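PDB 3PPE: vascular endothelial cadherin from Gallus gallus, which mediates calcium-dependent, homophilic cell-cell adhesion at endothelial junctions and helps couple actin fibres to those junctions. Local coordinates for residues Leu61-Lys66 against Ile92-Ile97; Asp96-Ala101 against Asp130-Thr135. All coordinates share one frame; numbering follows the deposited sequence.

Interaction 1: residues Leu61-Lys66 against Ile92-Ile97. With CA (calcium ion), chain E; CA (calcium ion), chain C.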
ATOM      1  N   LEU A  61      10.898  -7.578  -5.334  1.00 15.56           N
ATOM      2  CA  LEU A  61      10.284  -8.128  -6.521  1.00 15.60           C
ATOM      3  C   LEU A  61      10.779  -7.447  -7.833  1.00 15.31           C
ATOM      4  O   LEU A  61      11.049  -6.255  -7.867  1.00 15.56           O
ATOM      5  CB  LEU A  61       8.755  -7.980  -6.407  1.00 15.55           C
ATOM      6  CG  LEU A  61       8.107  -8.618  -5.166  1.00 16.21           C
ATOM      7  CD1 LEU A  61       6.651  -8.168  -5.032  1.00 14.43           C
ATOM      8  CD2 LEU A  61       8.257 -10.150  -5.214  1.00 16.26           C
ATOM      9  N   ASP A  62      10.852  -8.216  -8.900  1.00 15.25           N
ATOM     10  CA  ASP A  62      11.227  -7.677 -10.191  1.00 15.30           C
ATOM     11  C   ASP A  62      10.087  -7.970 -11.124  1.00 15.11           C
ATOM     12  O   ASP A  62       9.876  -9.118 -11.473  1.00 15.02           O
ATOM     13  CB  ASP A  62      12.496  -8.384 -10.665  1.00 15.60           C
ATOM     14  CG  ASP A  62      12.994  -7.882 -12.019  1.00 15.56           C
ATOM     15  OD1 ASP A  62      12.431  -6.920 -12.599  1.00 11.47           O
ATOM     16  OD2 ASP A  62      13.970  -8.474 -12.487  1.00 17.11           O
ATOM     17  N   ARG A  63       9.337  -6.944 -11.523  1.00 14.09           N
ATOM     18  CA  ARG A  63       8.237  -7.135 -12.491  1.00 13.82           C
ATOM     19  C   ARG A  63       8.705  -7.799 -13.802  1.00 14.12           C
ATOM     20  O   ARG A  63       7.955  -8.548 -14.440  1.00 13.97           O
ATOM     21  CB  ARG A  63       7.529  -5.799 -12.785  1.00 12.51           C
ATOM     22  CG  ARG A  63       6.183  -5.936 -13.477  1.00 11.53           C
ATOM     23  CD  ARG A  63       5.903  -4.680 -14.319  1.00 13.37           C
ATOM     24  NE  ARG A  63       6.869  -4.587 -15.443  1.00 14.64           N
ATOM     25  CZ  ARG A  63       6.711  -5.229 -16.605  1.00 15.14           C
ATOM     26  NH1 ARG A  63       5.658  -5.989 -16.796  1.00 12.25           N
ATOM     27  NH2 ARG A  63       7.634  -5.159 -17.554  1.00 12.86           N
ATOM     28  N   GLU A  64       9.945  -7.555 -14.182  1.00 13.55           N
ATOM     29  CA  GLU A  64      10.462  -8.129 -15.428  1.00 14.85           C
ATOM     30  C   GLU A  64      10.759  -9.634 -15.329  1.00 15.90           C
ATOM     31  O   GLU A  64      10.919 -10.300 -16.345  1.00 15.87           O
ATOM     32  CB  GLU A  64      11.697  -7.359 -15.920  1.00 13.86           C
ATOM     33  CG  GLU A  64      11.355  -6.021 -16.589  1.00 13.02           C
ATOM     34  CD  GLU A  64      10.904  -4.939 -15.641  1.00 13.12           C
ATOM     35  OE1 GLU A  64      11.608  -4.627 -14.643  1.00 13.20           O
ATOM     36  OE2 GLU A  64       9.834  -4.345 -15.899  1.00 16.72           O
ATOM     37  N   LYS A  65      10.804 -10.162 -14.103  1.00 16.61           N
ATOM     38  CA  LYS A  65      10.883 -11.614 -13.863  1.00 17.22           C
ATOM     39  C   LYS A  65       9.476 -12.221 -13.773  1.00 17.35           C
ATOM     40  O   LYS A  65       9.165 -13.215 -14.439  1.00 16.79           O
ATOM     41  CB  LYS A  65      11.527 -11.806 -12.506  1.00 18.92           C
ATOM     42  CG  LYS A  65      12.710 -12.725 -12.453  1.00 25.85           C
ATOM     43  CD  LYS A  65      13.958 -12.003 -12.996  1.00 31.55           C
ATOM     44  CE  LYS A  65      15.229 -12.512 -12.305  1.00 34.33           C
ATOM     45  NZ  LYS A  65      16.352 -12.619 -13.286  1.00 35.88           N
ATOM     46  N   LYS A  66       8.619 -11.629 -12.921  1.00 15.89           N
ATOM     47  CA  LYS A  66       7.219 -12.084 -12.802  1.00 14.64           C
ATOM     48  C   LYS A  66       6.340 -10.900 -12.497  1.00 13.42           C
ATOM     49  O   LYS A  66       6.622 -10.153 -11.575  1.00 12.56           O
ATOM     50  CB  LYS A  66       7.086 -13.135 -11.701  1.00 14.80           C
ATOM     51  CG  LYS A  66       5.683 -13.774 -11.661  1.00 15.47           C
ATOM     52  CD  LYS A  66       5.745 -15.135 -11.003  1.00 18.70           C
ATOM     53  CE  LYS A  66       4.340 -15.641 -10.694  1.00 18.54           C
ATOM     54  NZ  LYS A  66       3.537 -15.945 -11.918  1.00 22.69           N
ATOM     55  N   ILE A  92      -2.118 -10.528  -6.959  1.00 11.21           N
ATOM     56  CA  ILE A  92      -1.174  -9.527  -6.504  1.00 10.49           C
ATOM     57  C   ILE A  92      -0.419  -9.074  -7.771  1.00 11.32           C
ATOM     58  O   ILE A  92       0.288  -9.868  -8.388  1.00 10.46           O
ATOM     59  CB  ILE A  92      -0.179 -10.096  -5.430  1.00 10.29           C
ATOM     60  CG1 ILE A  92      -0.913 -10.470  -4.107  1.00  6.94           C
ATOM     61  CG2 ILE A  92       0.886  -9.020  -5.143  1.00  7.58           C
ATOM     62  CD1 ILE A  92      -0.014 -11.239  -3.110  1.00 10.08           C
ATOM     63  N   LYS A  93      -0.587  -7.809  -8.139  1.00 13.15           N
ATOM     64  CA  LYS A  93       0.041  -7.213  -9.349  1.00 14.11           C
ATOM     65  C   LYS A  93       1.312  -6.509  -8.935  1.00 13.56           C
ATOM     66  O   LYS A  93       1.297  -5.780  -7.955  1.00 12.73           O
ATOM     67  CB  LYS A  93      -0.901  -6.155  -9.931  1.00 14.81           C
ATOM     68  CG  LYS A  93      -2.162  -6.734 -10.553  1.00 19.46           C
ATOM     69  CD  LYS A  93      -1.986  -6.944 -12.061  1.00 23.61           C
ATOM     70  CE  LYS A  93      -3.211  -7.644 -12.686  1.00 25.53           C
ATOM     71  NZ  LYS A  93      -2.931  -7.974 -14.120  1.00 28.61           N
ATOM     72  N   VAL A  94       2.415  -6.719  -9.664  1.00 13.22           N
ATOM     73  CA  VAL A  94       3.686  -6.008  -9.361  1.00 12.71           C
ATOM     74  C   VAL A  94       3.697  -4.773 -10.261  1.00 12.82           C
ATOM     75  O   VAL A  94       3.707  -4.907 -11.487  1.00 12.73           O
ATOM     76  CB  VAL A  94       4.947  -6.895  -9.616  1.00 12.32           C
ATOM     77  CG1 VAL A  94       6.290  -6.168  -9.205  1.00 12.80           C
ATOM     78  CG2 VAL A  94       4.820  -8.262  -8.845  1.00 12.99           C
ATOM     79  N   SER A  95       3.711  -3.597  -9.651  1.00 12.33           N
ATOM     80  CA  SER A  95       3.639  -2.303 -10.351  1.00 13.04           C
ATOM     81  C   SER A  95       5.017  -1.946 -10.880  1.00 12.32           C
ATOM     82  O   SER A  95       5.993  -2.030 -10.169  1.00 12.48           O
ATOM     83  CB  SER A  95       3.180  -1.194  -9.391  1.00 12.78           C
ATOM     84  OG  SER A  95       1.983  -1.593  -8.742  1.00 18.71           O
ATOM     85  N   ASP A  96       5.068  -1.541 -12.145  1.00 12.81           N
ATOM     86  CA  ASP A  96       6.307  -1.283 -12.867  1.00 12.67           C
ATOM     87  C   ASP A  96       7.017  -0.003 -12.429  1.00 12.56           C
ATOM     88  O   ASP A  96       6.395   1.046 -12.338  1.00 13.65           O
ATOM     89  CB  ASP A  96       5.965  -1.148 -14.366  1.00 11.83           C
ATOM     90  CG  ASP A  96       7.195  -1.182 -15.254  1.00 12.39           C
ATOM     91  OD1 ASP A  96       7.291  -0.330 -16.169  1.00 15.90           O
ATOM     92  OD2 ASP A  96       8.071  -2.053 -15.064  1.00  7.70           O
ATOM     93  N   ILE A  97       8.327  -0.065 -12.236  1.00 11.96           N
ATOM     94  CA  ILE A  97       9.109   1.147 -12.239  1.00 11.56           C
ATOM     95  C   ILE A  97       9.922   1.192 -13.539  1.00 11.48           C
ATOM     96  O   ILE A  97      10.163   0.155 -14.185  1.00 11.42           O
ATOM     97  CB  ILE A  97      10.041   1.304 -10.961  1.00 11.82           C
ATOM     98  CG1 ILE A  97      11.203   0.305 -10.936  1.00 11.05           C
ATOM     99  CG2 ILE A  97       9.170   1.275  -9.625  1.00 10.79           C
ATOM    100  CD1 ILE A  97      12.389   0.755 -10.009  1.00 10.74           C
TER
HETATM  101 CA    CA E 403      10.374  -2.182 -14.719  1.00 12.25          CA
HETATM  102 CA    CA C 401      12.779  -4.678 -12.655  1.00 14.73          CA
HETATM  103  O   HOH W   1      14.729  -4.899 -14.141  1.00 13.89           O

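Interaction 2: residues Asp96-Ala101 against Asp130-Thr135. With CA (calcium ion), chain E; CA (calcium ion), chain D; CA (calcium ion), chain C.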
ATOM      1  N   ASP A  96       5.068  -1.541 -12.145  1.00 12.81           N
ATOM      2  CA  ASP A  96       6.307  -1.283 -12.867  1.00 12.67           C
ATOM      3  C   ASP A  96       7.017  -0.003 -12.429  1.00 12.56           C
ATOM      4  O   ASP A  96       6.395   1.046 -12.338  1.00 13.65           O
ATOM      5  CB  ASP A  96       5.965  -1.148 -14.366  1.00 11.83           C
ATOM      6  CG  ASP A  96       7.195  -1.182 -15.254  1.00 12.39           C
ATOM      7  OD1 ASP A  96       7.291  -0.330 -16.169  1.00 15.90           O
ATOM      8  OD2 ASP A  96       8.071  -2.053 -15.064  1.00  7.70           O
ATOM      9  N   ILE A  97       8.327  -0.065 -12.236  1.00 11.96           N
ATOM     10  CA  ILE A  97       9.109   1.147 -12.239  1.00 11.56           C
ATOM     11  C   ILE A  97       9.922   1.192 -13.539  1.00 11.48           C
ATOM     12  O   ILE A  97      10.163   0.155 -14.185  1.00 11.42           O
ATOM     13  CB  ILE A  97      10.041   1.304 -10.961  1.00 11.82           C
ATOM     14  CG1 ILE A  97      11.203   0.305 -10.936  1.00 11.05           C
ATOM     15  CG2 ILE A  97       9.170   1.275  -9.625  1.00 10.79           C
ATOM     16  CD1 ILE A  97      12.389   0.755 -10.009  1.00 10.74           C
ATOM     17  N   ASN A  98      10.336   2.387 -13.924  1.00 11.97           N
ATOM     18  CA  ASN A  98      11.195   2.530 -15.087  1.00 11.79           C
ATOM     19  C   ASN A  98      12.643   2.158 -14.744  1.00 12.69           C
ATOM     20  O   ASN A  98      13.432   2.986 -14.335  1.00 14.71           O
ATOM     21  CB  ASN A  98      11.109   3.946 -15.686  1.00 11.39           C
ATOM     22  CG  ASN A  98      11.674   3.972 -17.096  1.00 11.53           C
ATOM     23  OD1 ASN A  98      11.444   3.026 -17.868  1.00 14.03           O
ATOM     24  ND2 ASN A  98      12.447   4.971 -17.422  1.00  8.11           N
ATOM     25  N   ASP A  99      12.991   0.889 -14.887  1.00 13.33           N
ATOM     26  CA  ASP A  99      14.327   0.450 -14.523  1.00 13.65           C
ATOM     27  C   ASP A  99      15.084  -0.262 -15.652  1.00 12.95           C
ATOM     28  O   ASP A  99      16.121  -0.849 -15.421  1.00 13.37           O
ATOM     29  CB  ASP A  99      14.308  -0.372 -13.217  1.00 13.48           C
ATOM     30  CG  ASP A  99      13.428  -1.624 -13.275  1.00 12.93           C
ATOM     31  OD1 ASP A  99      12.466  -1.731 -14.086  1.00 10.60           O
ATOM     32  OD2 ASP A  99      13.696  -2.550 -12.437  1.00 15.80           O
ATOM     33  N   ASN A 100      14.543  -0.195 -16.877  1.00 13.79           N
ATOM     34  CA  ASN A 100      15.196  -0.738 -18.047  1.00 13.15           C
ATOM     35  C   ASN A 100      15.332   0.304 -19.146  1.00 13.05           C
ATOM     36  O   ASN A 100      14.426   1.126 -19.392  1.00 12.86           O
ATOM     37  CB  ASN A 100      14.476  -2.000 -18.585  1.00 12.20           C
ATOM     38  CG  ASN A 100      14.479  -3.154 -17.580  1.00 12.93           C
ATOM     39  OD1 ASN A 100      13.611  -3.225 -16.712  1.00 19.05           O
ATOM     40  ND2 ASN A 100      15.471  -4.028 -17.660  1.00 12.13           N
ATOM     41  N   ALA A 101      16.472   0.277 -19.808  1.00 13.32           N
ATOM     42  CA  ALA A 101      16.677   1.146 -20.978  1.00 13.81           C
ATOM     43  C   ALA A 101      16.366   0.316 -22.250  1.00 13.56           C
ATOM     44  O   ALA A 101      16.354  -0.925 -22.213  1.00 14.11           O
ATOM     45  CB  ALA A 101      18.109   1.693 -20.990  1.00 13.81           C
ATOM     46  N   ASP A 130      12.446  -2.206 -24.969  1.00 14.27           N
ATOM     47  CA  ASP A 130      12.580  -1.768 -23.589  1.00 13.84           C
ATOM     48  C   ASP A 130      11.734  -2.730 -22.776  1.00 13.68           C
ATOM     49  O   ASP A 130      10.538  -2.865 -23.042  1.00 12.71           O
ATOM     50  CB  ASP A 130      12.029  -0.359 -23.472  1.00 13.21           C
ATOM     51  CG  ASP A 130      12.272   0.254 -22.112  1.00 14.31           C
ATOM     52  OD1 ASP A 130      11.893  -0.318 -21.050  1.00 14.11           O
ATOM     53  OD2 ASP A 130      12.769   1.369 -22.104  1.00 12.79           O
ATOM     54  N   ALA A 131      12.355  -3.362 -21.779  1.00 13.44           N
ATOM     55  CA  ALA A 131      11.739  -4.438 -21.003  1.00 13.02           C
ATOM     56  C   ALA A 131      10.681  -3.973 -19.973  1.00 12.83           C
ATOM     57  O   ALA A 131       9.989  -4.798 -19.371  1.00 11.94           O
ATOM     58  CB  ALA A 131      12.828  -5.234 -20.311  1.00 13.14           C
ATOM     59  N   ASP A 132      10.557  -2.670 -19.770  1.00 12.13           N
ATOM     60  CA  ASP A 132       9.538  -2.135 -18.870  1.00 12.49           C
ATOM     61  C   ASP A 132       8.130  -2.343 -19.426  1.00 13.18           C
ATOM     62  O   ASP A 132       7.946  -2.831 -20.556  1.00 12.15           O
ATOM     63  CB  ASP A 132       9.821  -0.669 -18.481  1.00 11.33           C
ATOM     64  CG  ASP A 132      11.113  -0.535 -17.721  1.00 11.86           C
ATOM     65  OD1 ASP A 132      11.299  -1.328 -16.795  1.00 12.07           O
ATOM     66  OD2 ASP A 132      11.984   0.320 -18.049  1.00 10.22           O
ATOM     67  N   ASP A 133       7.133  -1.971 -18.631  1.00 13.29           N
ATOM     68  CA  ASP A 133       5.740  -2.223 -18.980  1.00 13.93           C
ATOM     69  C   ASP A 133       5.222  -1.184 -19.969  1.00 14.15           C
ATOM     70  O   ASP A 133       5.216   0.012 -19.679  1.00 12.44           O
ATOM     71  CB  ASP A 133       4.865  -2.236 -17.725  1.00 14.00           C
ATOM     72  CG  ASP A 133       3.453  -2.709 -18.003  1.00 16.94           C
ATOM     73  OD1 ASP A 133       2.748  -3.082 -17.041  1.00 17.82           O
ATOM     74  OD2 ASP A 133       3.046  -2.711 -19.184  1.00 16.22           O
ATOM     75  N   PRO A 134       4.789  -1.648 -21.137  1.00 15.22           N
ATOM     76  CA  PRO A 134       4.426  -0.751 -22.236  1.00 17.17           C
ATOM     77  C   PRO A 134       3.051  -0.126 -22.024  1.00 17.95           C
ATOM     78  O   PRO A 134       2.600   0.668 -22.851  1.00 19.61           O
ATOM     79  CB  PRO A 134       4.399  -1.683 -23.449  1.00 17.20           C
ATOM     80  CG  PRO A 134       4.066  -3.015 -22.883  1.00 18.19           C
ATOM     81  CD  PRO A 134       4.725  -3.065 -21.534  1.00 15.42           C
ATOM     82  N   THR A 135       2.395  -0.485 -20.926  1.00 18.18           N
ATOM     83  CA  THR A 135       1.082   0.061 -20.603  1.00 18.49           C
ATOM     84  C   THR A 135       1.185   1.157 -19.549  1.00 19.31           C
ATOM     85  O   THR A 135       0.184   1.770 -19.176  1.00 18.65           O
ATOM     86  CB  THR A 135       0.122  -1.034 -20.101  1.00 18.97           C
ATOM     87  OG1 THR A 135       0.601  -1.557 -18.856  1.00 18.07           O
ATOM     88  CG2 THR A 135       0.023  -2.162 -21.116  1.00 18.10           C
TER
HETATM   89 CA    CA E 403      10.374  -2.182 -14.719  1.00 12.25          CA
HETATM   90 CA    CA D 402      12.289   1.892 -19.782  1.00 11.18          CA
HETATM   91 CA    CA C 401      12.779  -4.678 -12.655  1.00 14.73          CA
HETATM   92  O   HOH W   2       2.882  -2.203 -14.045  1.00 21.19           O
HETATM   93  O   HOH W   3      15.282  -3.271 -21.937  1.00 12.53           O
HETATM   94  O   HOH W   1      14.729  -4.899 -14.141  1.00 13.89           O

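Interaction 1: residues Leu61-Lys66 against Ile92-Ile97
Arg63 lies against Val94, their CA atoms 5.6 Å apart, where the turn before strand 68-77 meets the end of strand 82-95. Residues 63-65 have helical backbone angles without regular helical bonds, and Asp62 O accepts from both Lys65 N and Lys66 N. Residues 92-95 are strand; at Asp96 the chain leaves it for the linker. The turn is also held by Asp62 OD1, which takes the N-H of Glu64 at 3.0 Å in an Asx turn.

Val94 fills the apolar part of the contact. Its CG1 meets Arg63 CB at 3.8 Å and also touches Leu61 CB, while CG2 faces Lys66 O. Beyond this, Arg63 CG passes over Val94 O. The arginine chain then bends at chi3 (66°), which brings NE over the carboxylate of Asp96. NE donates to Asp96 OD2 at 2.8 Å in a salt bridge. The guanidinium and carboxylate planes stand 89° apart, and OD2 is met from above its plane. Arg63 NH2 donates to the anti lone pair of Glu64 OE2 at 2.9 Å, and NE adds a weak bond to the same oxygen. Arg63 probably offsets part of the negative charge of these two calcium ligands.

Glu64 holds the calcium of chain E with both oxygens. Its OE1 bridges to the calcium of chain C at 2.3 Å, which Asp62 OD1 also binds. Asp96 OD2 binds the chain E ion at 2.3 Å, and Ile97 O is a further ligand. Asp62-Arg63-Glu64 is the DRE motif of cadherin repeats. Glu11 and Asp99 contribute to both sites.

The turn joins strands 54-57 and 68-77. Strand 82-95 lies in the sheet between 6-10 and 68-77, and Leu61 and Val94 both pack on Tyr69 of strand 68-77.

Interaction 2: residues Asp96-Ala101 against Asp130-Thr135
Asp132 reaches across to Asp96, Asn98, Asp99 and Asn100, and its carboxylate bridges two calcium ions. Its CB lies 3.4 Å from Asp96 OD1. The CG is anti to the carbonyl carbon (chi1 -63°), which places the carboxylate between the ions of chains D and E. From there the two oxygens part. Asp132 OD1 binds the chain E calcium at 2.4 Å and takes a weak bond from Asp99 N. Asp99 OD1 is a ligand of the same ion, its carboxylate nearly coplanar with that of Asp132, and Asp99 OD2 goes on to the chain C calcium. Asp132 OD2 binds the chain D calcium at 2.4 Å and accepts from Asn100 N at 2.9 Å through its syn lone pair. Asn98 OD1, Asn100 O and both oxygens of Asp130 bind that ion too; His139 O and Asp184 OD1 complete it. Asp130 OD1 also accepts from Asp132 N, an Asx turn.

At the other end, Asp133 N donates to Asp96 OD1 at 3.0 Å in a fairly straight bond (164°). Asp96 OD2 is taken up by the chain E calcium and by Arg63. Asp133 OD1 reaches Asp96 N through a water, and its OD2 accepts from Thr135 N and OG1. An alanine in place of Asp133 would probably lose this water link and leave Thr135 N and OG1 without their acceptor, freeing the turn to move.

The DXNDN linker Asp96-Asn100 and the DXD motif Asp130-Asp132 supply much of the three-calcium site typical of the junction between successive cadherin repeats, here EC1 and EC2, which Glu11, Glu12, Asp62 and Glu64 share.

How the interactions relate
Both interactions surround the calcium cluster and share Asp96 and Ile97, where strand 82-95 gives way to the linker. Interaction 1 lies within EC1 and is partly buried: Leu61 and Val94 reach into the domain interior, and its calcium-facing end is ionic. Interaction 2 is a surface contact between linker and EC2, made mainly of oxygen ligands, backbone N-H groups and waters, with Asn100 packed on Ala131. The calcium of chain E is common to both, as is that of chain C, while the chain D ion belongs to interaction 2. Arg63 NH2 also lies 3.0 Å from Ala131 O, bringing the EC1 turn up against the EC2 loop.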